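Local structure of FAD linked oxidase-like protein (Myceliophthora thermophila, 5L6G) at residues A97-G102 / Y488-E493; K86-S91 / D105-V110. The protein oxidises the C1 hydroxyl of xylooligosaccharides and related sugars to lactones with a bicovalently bound FAD, reducing oxygen to hydrogen peroxide. All blocks are in the same frame, centred on the assembly; numbering follows the deposited sequence.

Interaction 1. Residues A97-G102 / Y488-E493. With FAD (flavin-adenine dinucleotide), chain D.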
ATOM      1  N   ALA A  97      10.447   0.557  -3.544  1.00 10.95           N
ATOM      2  CA  ALA A  97      11.862   0.708  -3.207  1.00 11.26           C
ATOM      3  C   ALA A  97      12.562  -0.652  -3.185  1.00 11.59           C
ATOM      4  O   ALA A  97      13.724  -0.771  -2.784  1.00 11.53           O
ATOM      5  CB  ALA A  97      11.982   1.370  -1.849  1.00 11.39           C
ATOM      6  N   SER A  98      11.834  -1.685  -3.608  1.00 11.41           N
ATOM      7  CA  SER A  98      12.338  -3.063  -3.598  1.00 11.36           C
ATOM      8  C   SER A  98      12.761  -3.514  -2.211  1.00 11.64           C
ATOM      9  O   SER A  98      13.706  -4.309  -2.073  1.00 11.87           O
ATOM     10  CB  SER A  98      13.500  -3.237  -4.596  1.00 11.73           C
ATOM     11  OG  SER A  98      13.111  -2.926  -5.927  1.00 11.78           O
ATOM     12  N   PHE A  99      12.044  -3.049  -1.193  1.00 11.36           N
ATOM     13  CA  PHE A  99      12.344  -3.451   0.180  1.00 12.01           C
ATOM     14  C   PHE A  99      12.114  -4.932   0.498  1.00 12.40           C
ATOM     15  O   PHE A  99      12.708  -5.441   1.448  1.00 12.44           O
ATOM     16  CB  PHE A  99      11.612  -2.571   1.180  1.00 12.01           C
ATOM     17  CG  PHE A  99      12.090  -1.134   1.235  1.00 12.01           C
ATOM     18  CD1 PHE A  99      13.403  -0.766   0.886  1.00 12.50           C
ATOM     19  CD2 PHE A  99      11.233  -0.158   1.715  1.00 11.77           C
ATOM     20  CE1 PHE A  99      13.821   0.555   0.984  1.00 12.49           C
ATOM     21  CE2 PHE A  99      11.649   1.152   1.828  1.00 12.01           C
ATOM     22  CZ  PHE A  99      12.935   1.510   1.460  1.00 12.24           C
ATOM     23  N   GLY A 100      11.282  -5.625  -0.291  1.00 12.54           N
ATOM     24  CA  GLY A 100      11.105  -7.074  -0.161  1.00 12.71           C
ATOM     25  C   GLY A 100      12.349  -7.833  -0.563  1.00 13.08           C
ATOM     26  O   GLY A 100      12.546  -8.955  -0.136  1.00 12.97           O
ATOM     27  N   LEU A 101      13.202  -7.211  -1.377  1.00 13.11           N
ATOM     28  CA  LEU A 101      14.530  -7.755  -1.663  1.00 13.66           C
ATOM     29  C   LEU A 101      15.581  -7.338  -0.640  1.00 13.76           C
ATOM     30  O   LEU A 101      16.695  -7.836  -0.684  1.00 14.49           O
ATOM     31  CB  LEU A 101      14.992  -7.326  -3.048  1.00 13.84           C
ATOM     32  CG  LEU A 101      14.141  -7.794  -4.218  1.00 14.08           C
ATOM     33  CD1 LEU A 101      14.665  -7.127  -5.477  1.00 14.35           C
ATOM     34  CD2 LEU A 101      14.164  -9.312  -4.355  1.00 14.68           C
ATOM     35  N   GLY A 102      15.206  -6.436   0.257  1.00 13.38           N
ATOM     36  CA  GLY A 102      16.055  -5.944   1.326  1.00 13.42           C
ATOM     37  C   GLY A 102      16.480  -4.508   1.117  1.00 13.12           C
ATOM     38  O   GLY A 102      17.106  -3.922   1.997  1.00 12.92           O
ATOM     39  N   TYR A 488      15.935  -3.009   6.768  1.00 12.56           N
ATOM     40  CA  TYR A 488      16.021  -2.460   5.439  1.00 12.39           C
ATOM     41  C   TYR A 488      16.251  -0.967   5.634  1.00 12.43           C
ATOM     42  O   TYR A 488      16.127  -0.489   6.751  1.00 12.51           O
ATOM     43  CB  TYR A 488      14.805  -2.777   4.584  1.00 12.12           C
ATOM     44  CG  TYR A 488      13.468  -2.320   5.106  1.00 11.86           C
ATOM     45  CD1 TYR A 488      12.754  -3.092   6.015  1.00 12.01           C
ATOM     46  CD2 TYR A 488      12.894  -1.168   4.639  1.00 11.71           C
ATOM     47  CE1 TYR A 488      11.486  -2.707   6.457  1.00 11.88           C
ATOM     48  CE2 TYR A 488      11.639  -0.769   5.081  1.00 11.70           C
ATOM     49  CZ  TYR A 488      10.945  -1.538   5.994  1.00 11.54           C
ATOM     50  OH  TYR A 488       9.678  -1.123   6.385  1.00 11.82           O
ATOM     51  N   PRO A 489      16.628  -0.247   4.571  1.00 12.76           N
ATOM     52  CA  PRO A 489      17.135   1.125   4.777  1.00 12.89           C
ATOM     53  C   PRO A 489      16.144   2.138   5.351  1.00 12.78           C
ATOM     54  O   PRO A 489      16.562   3.182   5.826  1.00 12.99           O
ATOM     55  CB  PRO A 489      17.596   1.523   3.378  1.00 13.18           C
ATOM     56  CG  PRO A 489      18.050   0.213   2.790  1.00 13.35           C
ATOM     57  CD  PRO A 489      16.973  -0.737   3.221  1.00 12.88           C
ATOM     58  N   GLN A 490      14.847   1.824   5.318  1.00 12.22           N
ATOM     59  CA  GLN A 490      13.859   2.647   6.006  1.00 12.06           C
ATOM     60  C   GLN A 490      13.137   1.920   7.127  1.00 12.01           C
ATOM     61  O   GLN A 490      12.016   2.289   7.491  1.00 12.51           O
ATOM     62  CB  GLN A 490      12.876   3.238   5.001  1.00 11.56           C
ATOM     63  CG  GLN A 490      13.574   4.153   4.001  1.00 11.57           C
ATOM     64  CD  GLN A 490      12.625   4.789   3.015  1.00 11.30           C
ATOM     65  OE1 GLN A 490      11.533   4.280   2.770  1.00 11.11           O
ATOM     66  NE2 GLN A 490      13.045   5.893   2.419  1.00 11.58           N
ATOM     67  N   ALA A 491      13.789   0.912   7.704  1.00 12.46           N
ATOM     68  CA  ALA A 491      13.235   0.213   8.854  1.00 12.41           C
ATOM     69  C   ALA A 491      13.240   1.101  10.093  1.00 12.76           C
ATOM     70  O   ALA A 491      14.127   1.952  10.298  1.00 12.32           O
ATOM     71  CB  ALA A 491      13.975  -1.075   9.151  1.00 12.74           C
ATOM     72  N   VAL A 492      12.241   0.854  10.935  1.00 13.17           N
ATOM     73  CA  VAL A 492      12.184   1.445  12.256  1.00 13.89           C
ATOM     74  C   VAL A 492      13.445   1.072  13.034  1.00 14.91           C
ATOM     75  O   VAL A 492      13.823  -0.092  13.066  1.00 15.19           O
ATOM     76  CB  VAL A 492      10.955   0.952  13.018  1.00 13.76           C
ATOM     77  CG1 VAL A 492      11.008   1.398  14.463  1.00 14.15           C
ATOM     78  CG2 VAL A 492       9.684   1.487  12.331  1.00 13.45           C
ATOM     79  N   GLU A 493      14.054   2.055  13.673  1.00 16.25           N
ATOM     80  CA  GLU A 493      15.216   1.827  14.533  1.00 18.37           C
ATOM     81  C   GLU A 493      14.800   1.398  15.938  1.00 18.79           C
ATOM     82  O   GLU A 493      13.939   2.033  16.544  1.00 18.48           O
ATOM     83  CB  GLU A 493      16.004   3.114  14.703  1.00 19.85           C
ATOM     84  CG  GLU A 493      16.722   3.590  13.473  1.00 21.31           C
ATOM     85  CD  GLU A 493      17.434   4.896  13.733  1.00 23.33           C
ATOM     86  OE1 GLU A 493      18.446   4.874  14.477  1.00 25.40           O
ATOM     87  OE2 GLU A 493      16.977   5.930  13.205  1.00 24.64           O
TER
HETATM   88  PA  FAD D 501       6.773  -6.661  -1.021  1.00  9.98           P
HETATM   89  O1A FAD D 501       6.808  -8.169  -1.112  1.00  9.87           O
HETATM   90  O2A FAD D 501       7.783  -5.917  -1.836  1.00  8.78           O
HETATM   91  O5B FAD D 501       6.748  -6.209   0.484  1.00 10.20           O
HETATM   92  C5B FAD D 501       6.676  -4.844   0.903  1.00  9.94           C
HETATM   93  C4B FAD D 501       7.190  -4.715   2.320  1.00  9.91           C
HETATM   94  O4B FAD D 501       6.390  -5.522   3.187  1.00  9.88           O
HETATM   95  C3B FAD D 501       8.619  -5.209   2.474  1.00  9.73           C
HETATM   96  O3B FAD D 501       9.256  -4.479   3.502  1.00 10.14           O
HETATM   97  C2B FAD D 501       8.446  -6.638   2.919  1.00 10.08           C
HETATM   98  O2B FAD D 501       9.584  -7.172   3.584  1.00  9.78           O
HETATM   99  C1B FAD D 501       7.215  -6.525   3.790  1.00  9.71           C
HETATM  100  N9A FAD D 501       6.506  -7.806   3.845  1.00  9.44           N
HETATM  101  C8A FAD D 501       6.037  -8.537   2.837  1.00  9.69           C
HETATM  102  N7A FAD D 501       5.457  -9.672   3.296  1.00  9.57           N
HETATM  103  C5A FAD D 501       5.565  -9.619   4.624  1.00  9.58           C
HETATM  104  C6A FAD D 501       5.190 -10.511   5.719  1.00  9.84           C
HETATM  105  N6A FAD D 501       4.548 -11.648   5.389  1.00 10.53           N
HETATM  106  N1A FAD D 501       5.516 -10.132   6.972  1.00  9.97           N
HETATM  107  C2A FAD D 501       6.139  -8.987   7.261  1.00  9.65           C
HETATM  108  N3A FAD D 501       6.518  -8.108   6.285  1.00 10.02           N
HETATM  109  C4A FAD D 501       6.249  -8.398   4.983  1.00  9.59           C
HETATM  110  N1  FAD D 501      -1.130   0.414  -2.454  1.00 12.22           N
HETATM  111  C2  FAD D 501      -2.333   0.892  -2.004  1.00 12.68           C
HETATM  112  O2  FAD D 501      -2.430   1.273  -0.804  1.00 12.95           O
HETATM  113  N3  FAD D 501      -3.417   0.924  -2.818  1.00 12.61           N
HETATM  114  C4  FAD D 501      -3.382   0.487  -4.100  1.00 13.12           C
HETATM  115  O4  FAD D 501      -4.382   0.512  -4.871  1.00 13.36           O
HETATM  116  C4X FAD D 501      -2.117  -0.036  -4.659  1.00 13.12           C
HETATM  117  N5  FAD D 501      -1.987  -0.493  -5.939  1.00 13.90           N
HETATM  118  C5X FAD D 501      -0.803  -1.009  -6.439  1.00 14.20           C
HETATM  119  C6  FAD D 501      -0.688  -1.503  -7.746  1.00 14.73           C
HETATM  120  C7  FAD D 501       0.545  -1.996  -8.203  1.00 14.05           C
HETATM  121  C7M FAD D 501       0.630  -2.499  -9.623  1.00 14.98           C
HETATM  122  C8  FAD D 501       1.743  -2.054  -7.296  1.00 12.58           C
HETATM  123  C8M FAD D 501       3.071  -2.654  -7.743  1.00 12.15           C
HETATM  124  C9  FAD D 501       1.599  -1.571  -6.000  1.00 12.50           C
HETATM  125  C9A FAD D 501       0.383  -1.035  -5.537  1.00 12.43           C
HETATM  126  N10 FAD D 501       0.231  -0.519  -4.222  1.00 12.32           N
HETATM  127  C10 FAD D 501      -0.977  -0.020  -3.732  1.00 12.53           C
HETATM  128  C1' FAD D 501       1.337  -0.495  -3.272  1.00 11.38           C
HETATM  129  C2' FAD D 501       1.378  -1.716  -2.409  1.00 10.51           C
HETATM  130  O2' FAD D 501       0.374  -1.557  -1.402  1.00 10.41           O
HETATM  131  C3' FAD D 501       2.743  -1.719  -1.744  1.00 10.29           C
HETATM  132  O3' FAD D 501       3.791  -1.715  -2.720  1.00  9.90           O
HETATM  133  C4' FAD D 501       2.851  -2.969  -0.868  1.00 10.07           C
HETATM  134  O4' FAD D 501       3.707  -2.680   0.246  1.00 10.84           O
HETATM  135  C5' FAD D 501       3.361  -4.122  -1.695  1.00 10.24           C
HETATM  136  O5' FAD D 501       3.117  -5.350  -1.005  1.00 10.12           O
HETATM  137  P   FAD D 501       3.871  -6.634  -1.528  1.00  9.81           P
HETATM  138  O1P FAD D 501       3.676  -7.786  -0.594  1.00  9.44           O
HETATM  139  O2P FAD D 501       3.543  -6.863  -2.969  1.00  9.63           O
HETATM  140  O3P FAD D 501       5.379  -6.100  -1.591  1.00  9.76           O
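Phe99 and Tyr488 carry this contact by aromatic packing. The ring centroids lie 4.7 Å apart with planes at 42°, an oblique pair in which CD2 and CE2 of Tyr488 do the touching; CD2 lies over one Phe99 face, offset toward the rim. On the opposite face, Ala97 CB lies over the ring centre, 3.4 Å above the plane, a spot where a small methyl fits. Phe99 CG stands anti to the carbonyl carbon (chi1 -68°), on the side of 488-490.

One polar atom meets the ring at its edge. Gln490 OE1 lies in the Phe99 plane, 3.3 Å from CE2, where the positive rim of a ring suits a carbonyl oxygen; the amide's hydrogen bonds go to Tyr465 OH and to the carbonyls of Asp453 and Leu456. The Tyr488 hydroxyl is bonded to Ser215 OG, outside the two segments.

A backbone carbonyl on a proline ring completes the join: Gly102 O rests 3.4 Å from Pro489 CD. A type I turn runs from Tyr488 to Ala491, closed by Ala491 N to Tyr488 O (2.9 Å), with Pro489 at its second position, which suits proline's fixed phi.

Phe99 and Gly100 belong to the FAD pocket, and the contact joins the PCMH-type FAD-binding region to the C-terminal berberine-like segment.

Interaction 2. Residues K86-S91 / D105-V110; sequences KANPKS and DGHLVV. With FAD (flavin-adenine dinucleotide), chain D.
The imidazole of His107 has Lys86 CB over the centre of one face, 3.5 Å above the plane, a CH-pi contact made by the aliphatic root of the lysine. At the ring edge comes the amide of Asn88, nearly coplanar with the imidazole (19°). There ND1 donates to Asn88 OD1 at 2.5 Å, a short bond lying in the carbonyl plane. Asn88 CG, anti to its carbonyl carbon (chi1 -48°), starts the amide toward the histidine. Asn88 ND2 bonds Tyr487 O and His107 NE2 bonds Glu104 OE2, so both flat groups are held at two points.

The two residues sit at the start of parallel strands 87-90 and 108-110, adjacent in the four-stranded mixed sheet of the PCMH-type FAD-binding fold, with 87-90 at its edge. Four backbone bonds zip them together, from Leu108 N to Lys86 O (2.8 Å) through to Lys90 N to Val110 O (2.9 Å). Ala87 and Leu108 share a face packed on helix 70-83, where short and branched apolar side chains suit the helix alanines.

The end of strand 87-90 and the next residue meet FAD. Pro89 O accepts from the ribose O2B at 2.6 Å, while Pro89 CG approaches adenine C4A at 3.3 Å; the proline ring offers this base a compact apolar surface, and no bond to 108-110 needs an N-H here. Ser91 N donates to the phosphate oxygen O1A at 2.8 Å.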
ATOM      1  N   LYS A  86      21.018 -10.225   7.056  1.00 13.60           N
ATOM      2  CA  LYS A  86      19.694  -9.681   7.256  1.00 12.88           C
ATOM      3  C   LYS A  86      18.720 -10.529   6.458  1.00 12.55           C
ATOM      4  O   LYS A  86      19.135 -11.235   5.532  1.00 12.70           O
ATOM      5  CB  LYS A  86      19.650  -8.230   6.802  1.00 12.74           C
ATOM      6  CG  LYS A  86      20.624  -7.331   7.532  1.00 13.09           C
ATOM      7  CD  LYS A  86      20.394  -7.317   9.030  1.00 13.19           C
ATOM      8  CE  LYS A  86      21.321  -6.307   9.701  1.00 13.79           C
ATOM      9  NZ  LYS A  86      21.096  -6.193  11.172  1.00 14.02           N
ATOM     10  N   ALA A  87      17.438 -10.491   6.835  1.00 12.02           N
ATOM     11  CA  ALA A  87      16.419 -11.267   6.150  1.00 11.76           C
ATOM     12  C   ALA A  87      15.190 -10.428   5.969  1.00 11.58           C
ATOM     13  O   ALA A  87      14.824  -9.679   6.877  1.00 11.73           O
ATOM     14  CB  ALA A  87      16.073 -12.514   6.953  1.00 12.00           C
ATOM     15  N   ASN A  88      14.546 -10.528   4.805  1.00 11.38           N
ATOM     16  CA  ASN A  88      13.273  -9.848   4.592  1.00 11.23           C
ATOM     17  C   ASN A  88      12.301 -10.746   3.877  1.00 11.19           C
ATOM     18  O   ASN A  88      12.694 -11.428   2.954  1.00 11.34           O
ATOM     19  CB  ASN A  88      13.473  -8.578   3.746  1.00 11.24           C
ATOM     20  CG  ASN A  88      14.610  -7.743   4.239  1.00 11.49           C
ATOM     21  OD1 ASN A  88      15.765  -7.946   3.835  1.00 12.36           O
ATOM     22  ND2 ASN A  88      14.321  -6.847   5.175  1.00 11.58           N
ATOM     23  N   PRO A  89      11.022 -10.708   4.265  1.00 11.30           N
ATOM     24  CA  PRO A  89      10.003 -11.392   3.505  1.00 11.63           C
ATOM     25  C   PRO A  89       9.656 -10.640   2.236  1.00 11.75           C
ATOM     26  O   PRO A  89       9.668  -9.410   2.220  1.00 11.82           O
ATOM     27  CB  PRO A  89       8.809 -11.399   4.452  1.00 11.43           C
ATOM     28  CG  PRO A  89       8.990 -10.186   5.266  1.00 11.23           C
ATOM     29  CD  PRO A  89      10.458  -9.987   5.413  1.00 11.13           C
ATOM     30  N   LYS A  90       9.370 -11.392   1.180  1.00 12.61           N
ATOM     31  CA  LYS A  90       8.867 -10.851  -0.081  1.00 13.14           C
ATOM     32  C   LYS A  90       7.566 -11.566  -0.375  1.00 12.85           C
ATOM     33  O   LYS A  90       7.537 -12.809  -0.543  1.00 13.48           O
ATOM     34  CB  LYS A  90       9.861 -11.078  -1.196  1.00 14.37           C
ATOM     35  CG  LYS A  90       9.490 -10.409  -2.512  1.00 15.36           C
ATOM     36  CD  LYS A  90      10.605 -10.665  -3.531  1.00 17.08           C
ATOM     37  CE  LYS A  90      10.124 -10.457  -4.939  1.00 17.68           C
ATOM     38  NZ  LYS A  90      10.300 -11.671  -5.721  1.00 18.98           N
ATOM     39  N   SER A  91       6.484 -10.809  -0.378  1.00 12.24           N
ATOM     40  CA  SER A  91       5.160 -11.372  -0.624  1.00 12.12           C
ATOM     41  C   SER A  91       4.806 -11.178  -2.105  1.00 12.05           C
ATOM     42  O   SER A  91       5.027 -12.072  -2.905  1.00 12.30           O
ATOM     43  CB  SER A  91       4.136 -10.763   0.328  1.00 12.07           C
ATOM     44  OG  SER A  91       2.820 -11.171   0.007  1.00 12.71           O
ATOM     45  N   ASP A 105      21.797  -4.995  -1.624  1.00 14.80           N
ATOM     46  CA  ASP A 105      22.243  -6.348  -1.947  1.00 15.23           C
ATOM     47  C   ASP A 105      22.510  -7.107  -0.663  1.00 14.74           C
ATOM     48  O   ASP A 105      22.751  -6.504   0.374  1.00 14.93           O
ATOM     49  CB  ASP A 105      23.544  -6.334  -2.764  1.00 15.91           C
ATOM     50  CG  ASP A 105      23.376  -5.744  -4.141  1.00 16.57           C
ATOM     51  OD1 ASP A 105      22.251  -5.767  -4.693  1.00 15.99           O
ATOM     52  OD2 ASP A 105      24.396  -5.260  -4.695  1.00 17.87           O
ATOM     53  N   GLY A 106      22.476  -8.427  -0.739  1.00 14.30           N
ATOM     54  CA  GLY A 106      23.070  -9.263   0.292  1.00 14.50           C
ATOM     55  C   GLY A 106      22.197  -9.698   1.456  1.00 13.83           C
ATOM     56  O   GLY A 106      22.732 -10.180   2.444  1.00 14.14           O
ATOM     57  N   HIS A 107      20.875  -9.544   1.351  1.00 13.08           N
ATOM     58  CA  HIS A 107      19.968 -10.079   2.385  1.00 12.70           C
ATOM     59  C   HIS A 107      19.450 -11.426   1.947  1.00 12.52           C
ATOM     60  O   HIS A 107      19.410 -11.737   0.755  1.00 12.52           O
ATOM     61  CB  HIS A 107      18.742  -9.185   2.573  1.00 12.40           C
ATOM     62  CG  HIS A 107      19.054  -7.833   3.119  1.00 12.47           C
ATOM     63  ND1 HIS A 107      18.138  -7.102   3.849  1.00 12.20           N
ATOM     64  CD2 HIS A 107      20.187  -7.094   3.076  1.00 12.87           C
ATOM     65  CE1 HIS A 107      18.686  -5.950   4.195  1.00 12.41           C
ATOM     66  NE2 HIS A 107      19.926  -5.919   3.735  1.00 12.79           N
ATOM     67  N   LEU A 108      19.037 -12.220   2.927  1.00 12.17           N
ATOM     68  CA  LEU A 108      18.234 -13.398   2.660  1.00 12.14           C
ATOM     69  C   LEU A 108      16.839 -12.919   2.335  1.00 11.63           C
ATOM     70  O   LEU A 108      16.255 -12.181   3.117  1.00 11.50           O
ATOM     71  CB  LEU A 108      18.167 -14.296   3.887  1.00 12.34           C
ATOM     72  CG  LEU A 108      17.154 -15.432   3.804  1.00 12.43           C
ATOM     73  CD1 LEU A 108      17.526 -16.405   2.696  1.00 12.81           C
ATOM     74  CD2 LEU A 108      17.065 -16.150   5.142  1.00 12.77           C
ATOM     75  N   VAL A 109      16.314 -13.343   1.206  1.00 11.59           N
ATOM     76  CA  VAL A 109      14.957 -13.033   0.843  1.00 11.48           C
ATOM     77  C   VAL A 109      14.122 -14.268   1.093  1.00 11.72           C
ATOM     78  O   VAL A 109      14.420 -15.346   0.571  1.00 11.80           O
ATOM     79  CB  VAL A 109      14.856 -12.583  -0.622  1.00 11.48           C
ATOM     80  CG1 VAL A 109      13.391 -12.464  -1.030  1.00 11.39           C
ATOM     81  CG2 VAL A 109      15.572 -11.260  -0.784  1.00 11.41           C
ATOM     82  N   VAL A 110      13.095 -14.102   1.910  1.00 11.75           N
ATOM     83  CA  VAL A 110      12.168 -15.184   2.209  1.00 12.43           C
ATOM     84  C   VAL A 110      10.998 -14.971   1.277  1.00 12.86           C
ATOM     85  O   VAL A 110      10.097 -14.179   1.549  1.00 12.36           O
ATOM     86  CB  VAL A 110      11.767 -15.170   3.692  1.00 12.39           C
ATOM     87  CG1 VAL A 110      10.821 -16.326   4.022  1.00 12.73           C
ATOM     88  CG2 VAL A 110      13.040 -15.223   4.530  1.00 12.54           C
TER
HETATM   89  PA  FAD D 501       6.773  -6.661  -1.021  1.00  9.98           P
HETATM   90  O1A FAD D 501       6.808  -8.169  -1.112  1.00  9.87           O
HETATM   91  O2A FAD D 501       7.783  -5.917  -1.836  1.00  8.78           O
HETATM   92  O5B FAD D 501       6.748  -6.209   0.484  1.00 10.20           O
HETATM   93  C5B FAD D 501       6.676  -4.844   0.903  1.00  9.94           C
HETATM   94  C4B FAD D 501       7.190  -4.715   2.320  1.00  9.91           C
HETATM   95  O4B FAD D 501       6.390  -5.522   3.187  1.00  9.88           O
HETATM   96  C3B FAD D 501       8.619  -5.209   2.474  1.00  9.73           C
HETATM   97  O3B FAD D 501       9.256  -4.479   3.502  1.00 10.14           O
HETATM   98  C2B FAD D 501       8.446  -6.638   2.919  1.00 10.08           C
HETATM   99  O2B FAD D 501       9.584  -7.172   3.584  1.00  9.78           O
HETATM  100  C1B FAD D 501       7.215  -6.525   3.790  1.00  9.71           C
HETATM  101  N9A FAD D 501       6.506  -7.806   3.845  1.00  9.44           N
HETATM  102  C8A FAD D 501       6.037  -8.537   2.837  1.00  9.69           C
HETATM  103  N7A FAD D 501       5.457  -9.672   3.296  1.00  9.57           N
HETATM  104  C5A FAD D 501       5.565  -9.619   4.624  1.00  9.58           C
HETATM  105  C6A FAD D 501       5.190 -10.511   5.719  1.00  9.84           C
HETATM  106  N6A FAD D 501       4.548 -11.648   5.389  1.00 10.53           N
HETATM  107  N1A FAD D 501       5.516 -10.132   6.972  1.00  9.97           N
HETATM  108  C2A FAD D 501       6.139  -8.987   7.261  1.00  9.65           C
HETATM  109  N3A FAD D 501       6.518  -8.108   6.285  1.00 10.02           N
HETATM  110  C4A FAD D 501       6.249  -8.398   4.983  1.00  9.59           C
HETATM  111  N1  FAD D 501      -1.130   0.414  -2.454  1.00 12.22           N
HETATM  112  C2  FAD D 501      -2.333   0.892  -2.004  1.00 12.68           C
HETATM  113  O2  FAD D 501      -2.430   1.273  -0.804  1.00 12.95           O
HETATM  114  N3  FAD D 501      -3.417   0.924  -2.818  1.00 12.61           N
HETATM  115  C4  FAD D 501      -3.382   0.487  -4.100  1.00 13.12           C
HETATM  116  O4  FAD D 501      -4.382   0.512  -4.871  1.00 13.36           O
HETATM  117  C4X FAD D 501      -2.117  -0.036  -4.659  1.00 13.12           C
HETATM  118  N5  FAD D 501      -1.987  -0.493  -5.939  1.00 13.90           N
HETATM  119  C5X FAD D 501      -0.803  -1.009  -6.439  1.00 14.20           C
HETATM  120  C6  FAD D 501      -0.688  -1.503  -7.746  1.00 14.73           C
HETATM  121  C7  FAD D 501       0.545  -1.996  -8.203  1.00 14.05           C
HETATM  122  C7M FAD D 501       0.630  -2.499  -9.623  1.00 14.98           C
HETATM  123  C8  FAD D 501       1.743  -2.054  -7.296  1.00 12.58           C
HETATM  124  C8M FAD D 501       3.071  -2.654  -7.743  1.00 12.15           C
HETATM  125  C9  FAD D 501       1.599  -1.571  -6.000  1.00 12.50           C
HETATM  126  C9A FAD D 501       0.383  -1.035  -5.537  1.00 12.43           C
HETATM  127  N10 FAD D 501       0.231  -0.519  -4.222  1.00 12.32           N
HETATM  128  C10 FAD D 501      -0.977  -0.020  -3.732  1.00 12.53           C
HETATM  129  C1' FAD D 501       1.337  -0.495  -3.272  1.00 11.38           C
HETATM  130  C2' FAD D 501       1.378  -1.716  -2.409  1.00 10.51           C
HETATM  131  O2' FAD D 501       0.374  -1.557  -1.402  1.00 10.41           O
HETATM  132  C3' FAD D 501       2.743  -1.719  -1.744  1.00 10.29           C
HETATM  133  O3' FAD D 501       3.791  -1.715  -2.720  1.00  9.90           O
HETATM  134  C4' FAD D 501       2.851  -2.969  -0.868  1.00 10.07           C
HETATM  135  O4' FAD D 501       3.707  -2.680   0.246  1.00 10.84           O
HETATM  136  C5' FAD D 501       3.361  -4.122  -1.695  1.00 10.24           C
HETATM  137  O5' FAD D 501       3.117  -5.350  -1.005  1.00 10.12           O
HETATM  138  P   FAD D 501       3.871  -6.634  -1.528  1.00  9.81           P
HETATM  139  O1P FAD D 501       3.676  -7.786  -0.594  1.00  9.44           O
HETATM  140  O2P FAD D 501       3.543  -6.863  -2.969  1.00  9.63           O
HETATM  141  O3P FAD D 501       5.379  -6.100  -1.591  1.00  9.76           O
HETATM  142  O   HOH W   1      22.780  -9.098   4.916  1.00 11.15           O

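In the fold
The centres of interactions 1 and 2 are 9 Å apart. In the chain, 97-102 lies in the connection between strands 87-90 and 108-111, and so between the two segments of interaction 2. The contacts touch where Gly102 CA packs 3.2 Å from Asn88 OD1, the same oxygen that takes the His107 bond, and where Gly102 O lies 3.4 Å from His107 CE1. Both also border FAD, interaction 2 gripping its ribose and phosphate by hydrogen bonds and interaction 1 approaching them by packing. Of interaction 1, the side chain of Gln490 comes to about 8 Å from a bound xylose and about 10 Å from that of Tyr451, a substrate-binding residue; interaction 2 lies away from the substrate-binding residues.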